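Local coordinates for protein arsenite methyltransferase (Chlamydomonas reinhardtii, PDB 5EVJ) that methylates trivalent arsenic with S-adenosylmethionine as methyl donor, probably converting arsenic triglutathione into mono-, di- and trimethylated arsenicals, at residues R96-A101 with G109-V114; V100-V105 with K140-F145; E149-D154 with L174-A179; D199-R204 with N228-L233; T324-G329 with G341-H346. The protein carries 15 engineered substitutions. One frame throughout, in Å; residues are numbered along the deposited sequence.

Contacts 1 and 2 lie on one helix, 96-104, which packs on two neighbouring strands of the same sheet; their centres are about 5 Å apart, and Tyr-99 of one touches Met-143 of the other. Contact 3 has its centre about 19 Å from that of contact 1 and meets contact 4, about 17 Å away between centres, where Ala-179 packs on Leu-233. Contact 4 reaches the same sheet, its centre about 26 Å from that of contact 1. Contact 5 is remote, its centre about 28 Å or more from the others. Arg-96 and Asp-97, at the edge of contact 1, bond to sequence neighbours of Cys-74 and Cys-170, which form a disulfide in a structure of this protein.

Contact 1. Residues R96-A101 with G109-V114; sequences RDAYVA and GSVTGV. Engineered in segment 96-101: Ala-98 (natural residue Cys).
Ala-98 and Val-111 mark the closest approach of the two backbones, with their CA atoms 6.5 Å apart. They belong to a beta-alpha-beta crossover of the Rossmann-like methyltransferase fold: strand 86-90 leads into helix 96-104, which returns across the sheet and feeds strand 110-115, parallel to the first. The turn after strand 86-90 holds glycines, as in relatives that probably bind S-adenosylmethionine there. The helix is regular, Ala-101 N bonding to Asp-97 O at 2.9 Å, and the strand is extended, so Val-111 is directed at the helix while Ser-110 and Thr-112 are directed away from it.

The side-chain contact is apolar and small. Val-111 straddles one turn of the helix with its two methyls. CG1, anti to the backbone N (chi1 -178°), rests 3.9 Å from CB of Ala-98, and CG2, beside the backbone N, lies 3.9 Å from CB of Ala-101. A branched residue suits the strand because its fork reaches both positions, and the small Ala-101 lets the helix lie close. Ala-98 is an engineered replacement of a natural cysteine; its methyl also touches Phe-145 and Asp-89. At Gly-113 the lack of a side chain leaves only a little backbone against the helix; a CB there would come near that of Ala-98.

At the start of the helix, away from the strand, Arg-96 and Asp-97 form a salt bridge: NH1 of Arg-96 reaches OD1 of Asp-97 at 3.1 Å, on its syn side.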
# COMPACT_ATOMS: atom_id res chain seq x y z
N ARG A 96 12.27 -5.01 -8.14
CA ARG A 96 12.61 -3.64 -7.73
C ARG A 96 12.04 -3.37 -6.31
O ARG A 96 12.79 -3.15 -5.36
CB ARG A 96 12.08 -2.62 -8.80
CG ARG A 96 12.70 -1.20 -8.90
CD ARG A 96 11.74 -0.07 -8.55
NE ARG A 96 11.18 0.66 -9.70
CZ ARG A 96 9.96 1.22 -9.75
NH1 ARG A 96 9.12 1.11 -8.73
NH2 ARG A 96 9.58 1.86 -10.85
N ASP A 97 10.71 -3.48 -6.15
CA ASP A 97 10.05 -3.04 -4.89
C ASP A 97 10.43 -4.00 -3.74
O ASP A 97 10.59 -3.57 -2.60
CB ASP A 97 8.48 -2.86 -5.03
CG ASP A 97 8.08 -1.65 -5.93
OD1 ASP A 97 8.93 -0.74 -6.19
OD2 ASP A 97 6.91 -1.58 -6.37
N ALA A 98 10.59 -5.27 -4.05
CA ALA A 98 10.98 -6.23 -3.00
C ALA A 98 12.42 -5.96 -2.55
O ALA A 98 12.75 -6.10 -1.36
CB ALA A 98 10.81 -7.65 -3.50
N TYR A 99 13.27 -5.50 -3.49
CA TYR A 99 14.67 -5.22 -3.14
C TYR A 99 14.72 -4.02 -2.26
O TYR A 99 15.40 -3.99 -1.25
CB TYR A 99 15.50 -4.99 -4.39
CG TYR A 99 16.05 -6.28 -5.01
CD1 TYR A 99 15.23 -7.40 -5.19
CD2 TYR A 99 17.39 -6.39 -5.42
CE1 TYR A 99 15.71 -8.59 -5.76
CE2 TYR A 99 17.87 -7.59 -6.03
CZ TYR A 99 17.03 -8.68 -6.15
OH TYR A 99 17.47 -9.86 -6.72
N VAL A 100 13.92 -3.01 -2.58
CA VAL A 100 13.87 -1.85 -1.76
C VAL A 100 13.34 -2.20 -0.39
O VAL A 100 13.86 -1.74 0.63
CB VAL A 100 12.99 -0.78 -2.40
CG1 VAL A 100 12.79 0.37 -1.41
CG2 VAL A 100 13.63 -0.36 -3.72
N ALA A 101 12.28 -2.99 -0.34
CA ALA A 101 11.73 -3.34 0.99
C ALA A 101 12.75 -4.15 1.84
O ALA A 101 12.91 -3.94 3.07
CB ALA A 101 10.45 -4.11 0.78
N GLY A 109 14.03 -8.18 9.29
CA GLY A 109 12.72 -8.21 8.67
C GLY A 109 12.82 -9.16 7.48
O GLY A 109 13.93 -9.65 7.18
N SER A 110 11.70 -9.41 6.80
CA SER A 110 11.76 -10.21 5.56
C SER A 110 10.69 -9.87 4.56
O SER A 110 9.69 -9.20 4.90
CB SER A 110 11.68 -11.70 5.88
OG SER A 110 10.60 -11.90 6.74
N VAL A 111 10.94 -10.29 3.32
CA VAL A 111 10.12 -10.00 2.21
C VAL A 111 9.83 -11.25 1.42
O VAL A 111 10.75 -12.06 1.13
CB VAL A 111 10.80 -8.94 1.31
CG1 VAL A 111 9.89 -8.58 0.13
CG2 VAL A 111 11.17 -7.70 2.14
N THR A 112 8.56 -11.40 1.06
CA THR A 112 8.12 -12.41 0.16
C THR A 112 7.54 -11.74 -1.11
O THR A 112 6.73 -10.80 -1.05
CB THR A 112 7.07 -13.28 0.83
OG1 THR A 112 7.64 -13.94 1.98
CG2 THR A 112 6.51 -14.34 -0.14
N GLY A 113 7.97 -12.20 -2.27
CA GLY A 113 7.45 -11.68 -3.55
C GLY A 113 6.73 -12.81 -4.29
O GLY A 113 7.22 -13.96 -4.34
N VAL A 114 5.55 -12.51 -4.82
CA VAL A 114 4.75 -13.45 -5.56
C VAL A 114 4.64 -12.92 -6.95
O VAL A 114 4.20 -11.80 -7.12
CB VAL A 114 3.32 -13.56 -5.02
CG1 VAL A 114 2.50 -14.48 -5.91
CG2 VAL A 114 3.31 -14.13 -3.63

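Contact 2. Residues V100-V105 with K140-F145; sequences VAAKLV and KSNMTF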
# COMPACT_ATOMS: atom_id res chain seq x y z
N VAL A 100 13.92 -3.01 -2.58
CA VAL A 100 13.87 -1.85 -1.76
C VAL A 100 13.34 -2.20 -0.39
O VAL A 100 13.86 -1.74 0.63
CB VAL A 100 12.99 -0.78 -2.40
CG1 VAL A 100 12.79 0.37 -1.41
CG2 VAL A 100 13.63 -0.36 -3.72
N ALA A 101 12.28 -2.99 -0.34
CA ALA A 101 11.73 -3.34 0.99
C ALA A 101 12.75 -4.15 1.84
O ALA A 101 12.91 -3.94 3.07
CB ALA A 101 10.45 -4.11 0.78
N ALA A 102 13.42 -5.09 1.17
CA ALA A 102 14.37 -6.00 1.79
C ALA A 102 15.39 -5.13 2.52
O ALA A 102 15.78 -5.45 3.63
CB ALA A 102 15.05 -6.82 0.73
N LYS A 103 15.75 -4.01 1.93
CA LYS A 103 16.63 -3.08 2.65
C LYS A 103 15.95 -2.38 3.80
O LYS A 103 16.46 -2.29 4.95
CB LYS A 103 17.16 -2.01 1.72
CG LYS A 103 18.00 -1.03 2.56
CD LYS A 103 18.65 0.07 1.75
CE LYS A 103 19.70 0.80 2.60
NZ LYS A 103 19.10 1.35 3.87
N LEU A 104 14.77 -1.84 3.51
CA LEU A 104 14.18 -0.94 4.53
C LEU A 104 13.65 -1.67 5.71
O LEU A 104 13.43 -1.03 6.75
CB LEU A 104 13.08 0.00 3.92
CG LEU A 104 13.63 1.09 2.98
CD1 LEU A 104 12.48 1.96 2.53
CD2 LEU A 104 14.67 1.94 3.70
N VAL A 105 13.37 -2.97 5.57
CA VAL A 105 13.01 -3.72 6.78
C VAL A 105 14.20 -4.17 7.62
O VAL A 105 14.00 -4.81 8.71
CB VAL A 105 12.17 -4.99 6.53
CG1 VAL A 105 10.88 -4.58 5.82
CG2 VAL A 105 12.95 -6.01 5.72
N LYS A 140 22.79 -13.13 4.84
CA LYS A 140 22.10 -13.70 3.64
C LYS A 140 20.87 -12.88 3.20
O LYS A 140 20.39 -12.01 3.94
CB LYS A 140 21.66 -15.13 3.95
CG LYS A 140 21.00 -15.23 5.32
CD LYS A 140 21.06 -16.68 5.78
CE LYS A 140 19.95 -16.96 6.78
NZ LYS A 140 18.64 -16.92 6.08
N SER A 141 20.35 -13.16 2.02
CA SER A 141 19.08 -12.57 1.54
C SER A 141 17.95 -12.79 2.55
O SER A 141 17.79 -13.90 3.10
CB SER A 141 18.73 -13.19 0.20
OG SER A 141 17.42 -12.84 -0.18
N ASN A 142 17.20 -11.73 2.86
CA ASN A 142 15.98 -11.91 3.63
C ASN A 142 14.73 -11.93 2.66
O ASN A 142 13.62 -11.70 3.08
CB ASN A 142 15.89 -10.84 4.70
CG ASN A 142 15.92 -9.38 4.14
OD1 ASN A 142 16.20 -9.13 2.96
ND2 ASN A 142 15.57 -8.39 5.01
N MET A 143 14.94 -12.27 1.38
CA MET A 143 13.88 -12.37 0.35
C MET A 143 13.58 -13.81 -0.10
O MET A 143 14.44 -14.63 -0.18
CB MET A 143 14.25 -11.55 -0.89
CG MET A 143 14.51 -10.09 -0.57
SD MET A 143 14.91 -9.05 -2.04
CE MET A 143 16.68 -9.19 -1.85
N THR A 144 12.33 -14.06 -0.43
CA THR A 144 11.81 -15.31 -0.89
C THR A 144 10.91 -14.87 -2.02
O THR A 144 10.01 -14.03 -1.84
CB THR A 144 10.94 -16.02 0.19
OG1 THR A 144 11.67 -16.12 1.44
CG2 THR A 144 10.47 -17.43 -0.26
N PHE A 145 11.19 -15.38 -3.21
CA PHE A 145 10.31 -15.16 -4.33
C PHE A 145 9.61 -16.44 -4.66
O PHE A 145 10.24 -17.44 -4.78
CB PHE A 145 11.15 -14.71 -5.49
CG PHE A 145 11.77 -13.38 -5.26
CD1 PHE A 145 10.97 -12.20 -5.34
CD2 PHE A 145 13.09 -13.27 -4.91
CE1 PHE A 145 11.53 -10.97 -5.09
CE2 PHE A 145 13.66 -12.04 -4.66
CZ PHE A 145 12.89 -10.88 -4.77
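The carboxamide of Asn-142 and the sulfur of Met-143 meet Ala-102, joining the later half of helix 96-104 to the start of strand 143-147, an outermost strand of the Rossmann-like sheet. ND2 of Asn-142 donates to Ala-102 O at 3.3 Å in a nearly straight bond (167°), which lies in the amide plane and falls on a lone pair of the carbonyl. Beside it, OD1 of Asn-142 lies 3.4 Å from Ala-102 CB, buried with no polar partner. CG and SD of Met-143 lie against the same methyl, SD 3.6 Å from Ala-102 CB, and the bend at chi3 (-95°) turns CE to it as well. Alanine suits a place pressed by two side chains at once.

Val-105 lies next along, its CG2 3.6 Å from Asn-142 ND2. The amide is positioned from further out: ND2 makes its stronger bond to Gly-109 O, between helix 96-104 and strand 110-115, while Ala-102 O also receives Tyr-138 OH. A leucine in place of Asn-142 could not donate, and would probably leave Gly-109 O without that partner and Ala-102 O dependent on the tyrosine.

Backbone bonds of Asn-142 and Thr-144 with Val-111 hold the strand in the sheet, and Met-143 also packs on Tyr-99. Just ahead of the strand lies an ST turn, in which Ser-141 OG accepts from Met-143 N at 3.0 Å.

Contact 3. Residues E149-D154 with L174-A179; sequences EIEYLD and LSPDKA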
# COMPACT_ATOMS: atom_id res chain seq x y z
N GLU A 149 -0.40 -16.94 -8.27
CA GLU A 149 -1.36 -15.95 -8.64
C GLU A 149 -1.77 -15.10 -7.46
O GLU A 149 -2.26 -15.59 -6.42
CB GLU A 149 -2.59 -16.61 -9.19
CG GLU A 149 -2.42 -17.21 -10.58
CD GLU A 149 -3.59 -18.15 -10.87
OE1 GLU A 149 -3.81 -19.11 -10.08
OE2 GLU A 149 -4.31 -17.91 -11.85
N ILE A 150 -1.66 -13.79 -7.66
CA ILE A 150 -2.03 -12.87 -6.59
C ILE A 150 -3.42 -13.08 -6.05
O ILE A 150 -3.62 -12.80 -4.87
CB ILE A 150 -1.66 -11.42 -6.85
CG1 ILE A 150 -2.38 -10.87 -8.09
CG2 ILE A 150 -0.13 -11.25 -6.98
CD1 ILE A 150 -1.97 -9.44 -8.31
N GLU A 151 -4.32 -13.73 -6.83
CA GLU A 151 -5.71 -14.06 -6.38
C GLU A 151 -5.77 -15.22 -5.42
O GLU A 151 -6.83 -15.47 -4.84
CB GLU A 151 -6.64 -14.44 -7.56
CG GLU A 151 -6.86 -13.33 -8.63
CD GLU A 151 -5.61 -12.96 -9.39
OE1 GLU A 151 -4.64 -13.74 -9.39
OE2 GLU A 151 -5.56 -11.88 -10.02
N TYR A 152 -4.67 -15.98 -5.30
CA TYR A 152 -4.71 -17.32 -4.62
C TYR A 152 -3.57 -17.51 -3.64
O TYR A 152 -2.87 -18.54 -3.64
CB TYR A 152 -4.82 -18.49 -5.63
CG TYR A 152 -6.20 -18.57 -6.26
CD1 TYR A 152 -7.27 -19.18 -5.56
CD2 TYR A 152 -6.44 -18.02 -7.50
CE1 TYR A 152 -8.54 -19.18 -6.09
CE2 TYR A 152 -7.71 -18.04 -8.08
CZ TYR A 152 -8.76 -18.62 -7.36
OH TYR A 152 -10.05 -18.67 -7.90
N LEU A 153 -3.41 -16.56 -2.74
CA LEU A 153 -2.32 -16.65 -1.81
C LEU A 153 -2.38 -17.94 -1.05
O LEU A 153 -1.34 -18.44 -0.65
CB LEU A 153 -2.33 -15.44 -0.88
CG LEU A 153 -2.22 -14.09 -1.60
CD1 LEU A 153 -2.03 -12.96 -0.61
CD2 LEU A 153 -1.12 -14.09 -2.63
N ASP A 154 -3.58 -18.48 -0.81
CA ASP A 154 -3.75 -19.81 -0.14
C ASP A 154 -3.06 -20.89 -1.01
O ASP A 154 -2.31 -21.71 -0.53
CB ASP A 154 -5.26 -20.17 0.05
CG ASP A 154 -6.11 -19.75 -1.17
OD1 ASP A 154 -5.57 -19.20 -2.13
OD2 ASP A 154 -7.31 -19.85 -1.17
N LEU A 174 -5.25 -5.47 -13.19
CA LEU A 174 -5.18 -6.53 -14.19
C LEU A 174 -5.73 -7.80 -13.63
O LEU A 174 -5.99 -8.74 -14.37
CB LEU A 174 -3.75 -6.72 -14.71
CG LEU A 174 -3.17 -5.46 -15.35
CD1 LEU A 174 -2.79 -4.53 -14.22
CD2 LEU A 174 -1.93 -5.81 -16.16
N SER A 175 -5.93 -7.86 -12.33
CA SER A 175 -6.56 -9.02 -11.76
C SER A 175 -7.90 -9.33 -12.45
O SER A 175 -8.69 -8.43 -12.69
CB SER A 175 -6.79 -8.86 -10.27
OG SER A 175 -7.55 -9.97 -9.77
N PRO A 176 -8.15 -10.63 -12.73
CA PRO A 176 -9.48 -11.11 -13.12
C PRO A 176 -10.42 -11.25 -11.92
O PRO A 176 -11.61 -11.58 -12.11
CB PRO A 176 -9.19 -12.51 -13.69
CG PRO A 176 -7.94 -12.95 -12.98
CD PRO A 176 -7.12 -11.69 -12.91
N ASP A 177 -9.90 -11.05 -10.70
CA ASP A 177 -10.73 -11.20 -9.49
C ASP A 177 -10.19 -10.26 -8.40
O ASP A 177 -9.74 -10.71 -7.37
CB ASP A 177 -10.73 -12.66 -9.03
CG ASP A 177 -11.87 -12.95 -8.06
OD1 ASP A 177 -12.49 -11.98 -7.60
OD2 ASP A 177 -12.17 -14.15 -7.76
N LYS A 178 -10.19 -8.96 -8.66
CA LYS A 178 -9.91 -7.96 -7.63
C LYS A 178 -10.36 -8.30 -6.21
O LYS A 178 -9.58 -8.20 -5.30
CB LYS A 178 -10.49 -6.65 -8.03
CG LYS A 178 -9.47 -5.79 -8.70
CD LYS A 178 -10.16 -4.66 -9.40
CE LYS A 178 -9.13 -3.65 -9.80
NZ LYS A 178 -9.93 -2.50 -10.28
N ALA A 179 -11.60 -8.76 -6.06
CA ALA A 179 -12.16 -9.03 -4.76
C ALA A 179 -11.34 -10.10 -4.04
O ALA A 179 -11.08 -10.01 -2.82
CB ALA A 179 -13.65 -9.45 -4.88
O HOH W 1 -10.85 -16.10 -8.95
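Glu-151 folds its carboxylate over toward Ser-175, the chain bending at chi2 (65°) after CG, to place OE2 2.8 Å from Ser-175 OG. The serine hydroxyl donates to the anti lone pair of OE2, the one turned away from the second oxygen. Pro-176 crosses the glutamate side chain at about a right angle, with its CD 3.3 Å from OE2. Asp-177 comes obliquely, its CB 3.9 Å from Glu-151 CG, so the contact there is between methylene groups; the two carboxylate planes lie 29° apart.

Ser-175 suits its place because a hydroxyl can give and accept together. While donating to Glu-151, OG accepts from Asp-177 N at 2.7 Å, closing an ST turn, and its position anti to the backbone N (chi1 174°) lets it face the glutamate. A water bridges the two segments, 2.9 Å from Tyr-152 OH and donating to Asp-177 OD2 at 2.6 Å.

The contact thus ties the loop after strand 143-147 to the start of helix 178-188. Asp-177 is the N-cap, its OD1 weakly bonded to Arg-180 N; Arg-180 in turn binds Asp-154 and Glu-151 O, while Leu-153 packs against strand 86-90.

Contact 4. Residues D199-R204 with N228-L233; sequences DVYVDR and NDFIRL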
# COMPACT_ATOMS: atom_id res chain seq x y z
N ASP A 199 -1.91 2.23 -7.43
CA ASP A 199 -2.53 1.71 -8.62
C ASP A 199 -3.20 2.88 -9.33
O ASP A 199 -3.17 4.04 -8.86
CB ASP A 199 -3.51 0.57 -8.29
CG ASP A 199 -3.60 -0.49 -9.44
OD1 ASP A 199 -3.41 -0.12 -10.60
OD2 ASP A 199 -3.87 -1.71 -9.20
N VAL A 200 -3.78 2.59 -10.47
CA VAL A 200 -4.41 3.66 -11.23
C VAL A 200 -5.93 3.63 -11.08
O VAL A 200 -6.55 2.58 -11.16
CB VAL A 200 -4.00 3.59 -12.70
CG1 VAL A 200 -4.80 4.60 -13.50
CG2 VAL A 200 -2.51 3.90 -12.82
N TYR A 201 -6.53 4.77 -10.82
CA TYR A 201 -8.00 4.87 -10.67
C TYR A 201 -8.55 5.97 -11.58
O TYR A 201 -7.77 6.80 -12.11
CB TYR A 201 -8.36 5.19 -9.20
CG TYR A 201 -7.84 4.10 -8.29
CD1 TYR A 201 -6.53 4.17 -7.78
CD2 TYR A 201 -8.61 2.96 -7.99
CE1 TYR A 201 -6.01 3.15 -7.01
CE2 TYR A 201 -8.07 1.91 -7.21
CZ TYR A 201 -6.76 2.05 -6.74
OH TYR A 201 -6.21 1.09 -5.94
N VAL A 202 -9.90 6.03 -11.66
CA VAL A 202 -10.61 7.08 -12.40
C VAL A 202 -11.56 7.88 -11.51
O VAL A 202 -12.04 7.37 -10.49
CB VAL A 202 -11.44 6.46 -13.54
CG1 VAL A 202 -11.86 7.52 -14.59
CG2 VAL A 202 -10.67 5.32 -14.17
N ASP A 203 -11.89 9.12 -11.91
CA ASP A 203 -12.79 9.91 -11.12
C ASP A 203 -14.24 9.57 -11.45
O ASP A 203 -15.12 10.07 -10.80
CB ASP A 203 -12.52 11.41 -11.25
CG ASP A 203 -12.98 11.97 -12.62
OD1 ASP A 203 -13.10 11.21 -13.60
OD2 ASP A 203 -13.21 13.17 -12.73
N ARG A 204 -14.47 8.70 -12.42
CA ARG A 204 -15.82 8.26 -12.79
C ARG A 204 -15.76 6.85 -13.40
O ARG A 204 -14.69 6.40 -13.77
CB ARG A 204 -16.38 9.26 -13.85
CG ARG A 204 -15.68 9.19 -15.21
CD ARG A 204 -15.98 10.44 -16.00
NE ARG A 204 -15.37 11.62 -15.33
CZ ARG A 204 -15.66 12.89 -15.64
NH1 ARG A 204 -15.06 13.88 -14.96
NH2 ARG A 204 -16.56 13.19 -16.64
N ASN A 228 -14.38 5.48 -6.16
CA ASN A 228 -15.29 5.24 -5.05
C ASN A 228 -15.79 3.80 -5.17
O ASN A 228 -16.23 3.22 -4.22
CB ASN A 228 -16.49 6.21 -5.01
CG ASN A 228 -16.12 7.58 -4.46
OD1 ASN A 228 -15.43 7.65 -3.46
ND2 ASN A 228 -16.60 8.69 -5.11
N ASP A 229 -15.76 3.21 -6.36
CA ASP A 229 -16.17 1.81 -6.47
C ASP A 229 -15.08 0.92 -5.86
O ASP A 229 -15.36 -0.09 -5.29
CB ASP A 229 -16.48 1.36 -7.93
CG ASP A 229 -17.78 1.88 -8.44
OD1 ASP A 229 -18.69 2.25 -7.63
OD2 ASP A 229 -17.93 1.90 -9.67
N PHE A 230 -13.82 1.31 -5.99
CA PHE A 230 -12.77 0.57 -5.36
C PHE A 230 -12.95 0.58 -3.84
O PHE A 230 -12.84 -0.48 -3.16
CB PHE A 230 -11.38 1.08 -5.76
CG PHE A 230 -10.33 0.66 -4.79
CD1 PHE A 230 -9.84 -0.66 -4.82
CD2 PHE A 230 -9.94 1.51 -3.75
CE1 PHE A 230 -8.92 -1.06 -3.85
CE2 PHE A 230 -9.01 1.11 -2.78
CZ PHE A 230 -8.52 -0.17 -2.84
N ILE A 231 -13.21 1.76 -3.32
CA ILE A 231 -13.39 1.93 -1.88
C ILE A 231 -14.48 0.97 -1.35
O ILE A 231 -14.30 0.28 -0.32
CB ILE A 231 -13.68 3.45 -1.47
CG1 ILE A 231 -12.41 4.33 -1.76
CG2 ILE A 231 -14.14 3.58 0.03
CD1 ILE A 231 -12.56 5.85 -1.48
N ARG A 232 -15.58 0.92 -2.08
CA ARG A 232 -16.70 0.03 -1.76
C ARG A 232 -16.25 -1.45 -1.68
O ARG A 232 -16.64 -2.16 -0.76
CB ARG A 232 -17.87 0.14 -2.80
CG ARG A 232 -18.55 1.54 -2.83
CD ARG A 232 -19.60 1.74 -3.96
NE ARG A 232 -20.44 2.94 -3.72
CZ ARG A 232 -20.47 4.06 -4.49
NH1 ARG A 232 -19.75 4.15 -5.59
NH2 ARG A 232 -21.32 5.07 -4.20
N LEU A 233 -15.49 -1.90 -2.67
CA LEU A 233 -15.04 -3.28 -2.76
C LEU A 233 -14.07 -3.49 -1.59
O LEU A 233 -14.23 -4.41 -0.81
CB LEU A 233 -14.36 -3.50 -4.08
CG LEU A 233 -13.69 -4.85 -4.33
CD1 LEU A 233 -14.67 -6.07 -4.28
CD2 LEU A 233 -12.89 -4.73 -5.65
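Tyr-201 and Phe-230 supply the aromatic part of the contact. The rings form an oblique pair, planes at 53° and centroids 5.1 Å apart. CE2 of Tyr-201 comes down over one face of Phe-230, 3.5 Å from its CG, and Tyr-201 OH stands above the middle of the same ring. Phe-230 holds CG anti to its own nitrogen (chi1 161°), which carries the ring out from the helix and beneath the tyrosine. Tyr-271 is a third ring in the cluster, edge-to-face with Tyr-201 and also meeting Phe-230. With an alanine in place of Phe-230, Tyr-201 is likely to lose the ring face it rests on, leaving a gap and a freer tyrosine.

These rings pack helix 227-237 onto strand 193-202 of the Rossmann-like methyltransferase fold, the last parallel strand before antiparallel 266-274. Large aromatic rings suit this buried seam.

No charged pair links the two segments. Within one, Arg-204 grips Asp-203 side-on with two nitrogens, NE to OD1 at 2.9 Å and NH1 to OD2 at 3.0 Å. On the helix, Arg-232 NH1 meets Asp-229 OD1 at 3.0 Å, while Asp-229 OD2 also pairs with NE of Arg-205, just beyond the strand segment.

Contact 5. Residues T324-G329 with G341-H346; sequences TASMVG and GDRAVH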
# COMPACT_ATOMS: atom_id res chain seq x y z
N THR A 324 -8.41 6.88 12.98
CA THR A 324 -7.09 7.42 12.91
C THR A 324 -6.33 7.00 14.19
O THR A 324 -5.17 6.64 14.08
CB THR A 324 -7.18 8.97 12.86
OG1 THR A 324 -7.71 9.34 11.57
CG2 THR A 324 -5.76 9.55 13.04
N ALA A 325 -6.96 7.06 15.37
CA ALA A 325 -6.24 6.63 16.59
C ALA A 325 -5.80 5.14 16.47
O ALA A 325 -4.74 4.75 16.95
CB ALA A 325 -7.09 6.84 17.87
N SER A 326 -6.62 4.33 15.83
CA SER A 326 -6.31 2.91 15.62
C SER A 326 -5.16 2.80 14.63
O SER A 326 -4.27 1.95 14.81
CB SER A 326 -7.57 2.14 15.06
OG SER A 326 -8.54 1.95 16.09
N MET A 327 -5.22 3.57 13.55
CA MET A 327 -4.21 3.45 12.53
C MET A 327 -2.76 3.81 12.92
O MET A 327 -1.79 3.31 12.28
CB MET A 327 -4.59 4.28 11.30
CG MET A 327 -5.93 3.83 10.67
SD MET A 327 -6.53 4.82 9.28
CE MET A 327 -8.10 3.99 8.92
N VAL A 328 -2.63 4.76 13.86
CA VAL A 328 -1.32 5.23 14.27
C VAL A 328 -1.05 4.64 15.64
O VAL A 328 0.08 4.45 16.00
CB VAL A 328 -1.20 6.78 14.33
CG1 VAL A 328 -1.60 7.35 12.97
CG2 VAL A 328 -1.99 7.38 15.52
N GLY A 329 -2.09 4.25 16.38
CA GLY A 329 -1.71 3.79 17.71
C GLY A 329 -2.01 2.35 18.07
O GLY A 329 -1.92 2.01 19.25
N GLY A 341 -6.40 8.83 25.93
CA GLY A 341 -7.81 8.53 25.91
C GLY A 341 -8.03 7.09 25.56
O GLY A 341 -7.10 6.29 25.48
N ASP A 342 -9.29 6.73 25.35
CA ASP A 342 -9.63 5.42 24.86
C ASP A 342 -11.07 5.47 24.31
O ASP A 342 -11.57 6.54 23.97
CB ASP A 342 -9.45 4.41 25.99
CG ASP A 342 -10.35 4.69 27.13
OD1 ASP A 342 -11.34 5.45 26.95
OD2 ASP A 342 -10.09 4.16 28.22
N ARG A 343 -11.72 4.31 24.18
CA ARG A 343 -12.99 4.25 23.51
C ARG A 343 -14.09 3.94 24.50
O ARG A 343 -15.14 3.55 24.08
CB ARG A 343 -12.98 3.21 22.36
CG ARG A 343 -12.13 3.60 21.17
CD ARG A 343 -12.71 2.79 19.99
NE ARG A 343 -11.89 2.87 18.80
CZ ARG A 343 -12.27 2.48 17.57
NH1 ARG A 343 -13.50 1.92 17.35
NH2 ARG A 343 -11.38 2.60 16.56
N ALA A 344 -13.90 4.16 25.80
CA ALA A 344 -14.99 3.88 26.78
C ALA A 344 -16.20 4.80 26.67
O ALA A 344 -17.30 4.50 27.18
CB ALA A 344 -14.47 3.81 28.23
N VAL A 345 -16.03 5.94 26.02
CA VAL A 345 -17.12 6.87 25.96
C VAL A 345 -17.14 7.38 24.59
O VAL A 345 -16.13 7.86 24.09
CB VAL A 345 -17.02 8.09 26.95
CG1 VAL A 345 -18.23 9.01 26.72
CG2 VAL A 345 -16.93 7.65 28.45
N HIS A 346 -18.33 7.28 23.98
CA HIS A 346 -18.54 7.79 22.62
C HIS A 346 -19.19 9.17 22.67
O HIS A 346 -20.19 9.39 23.42
CB HIS A 346 -19.41 6.75 21.85
CG HIS A 346 -19.84 7.17 20.49
ND1 HIS A 346 -18.97 7.24 19.42
CD2 HIS A 346 -21.05 7.48 20.00
CE1 HIS A 346 -19.62 7.64 18.34
NE2 HIS A 346 -20.89 7.79 18.67
O HOH W 2 -9.18 3.96 18.56
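Ser-326 OG, on helix 322-329, gathers several partners in a buried place. Across the contact it accepts from Arg-343 NH2 at 3.0 Å, but the bond is weak because the N-H is bent to 123°. A water also donates to Ser-326 OG, at 3.2 Å, and the same water accepts from Arg-343 NE at 2.9 Å, lying at the edge of the guanidinium and in its plane. A second, water-mediated path therefore runs beside the weak direct bond. Glu-330 OE1 and Gly-322 O bond to the same hydroxyl, probably sharing its single hydrogen; OG sits beside the backbone nitrogen (chi1 -74°) as serines do when they bond back to the carbonyl one turn earlier in a helix.

Arginine suits its place by its length. The chain runs extended from CG to NE, carrying the guanidinium from the loop to the helix. NH2 has its stronger bond outside the two segments, to Gln-279 O, which probably does more than the serine to fix how the group is turned; NH1 makes a long, weak ion pair with Glu-281. The arginine side chain also touches Tyr-287 and Gln-289.

Gly-341, with phi at 108°, opens the loop between strands 337-340 and 348-349. Asp-342 then shapes the backbone at Arg-343: its OD1 accepts from Ala-344 N at 3.1 Å, from well above the carboxylate plane, forming an Asx turn.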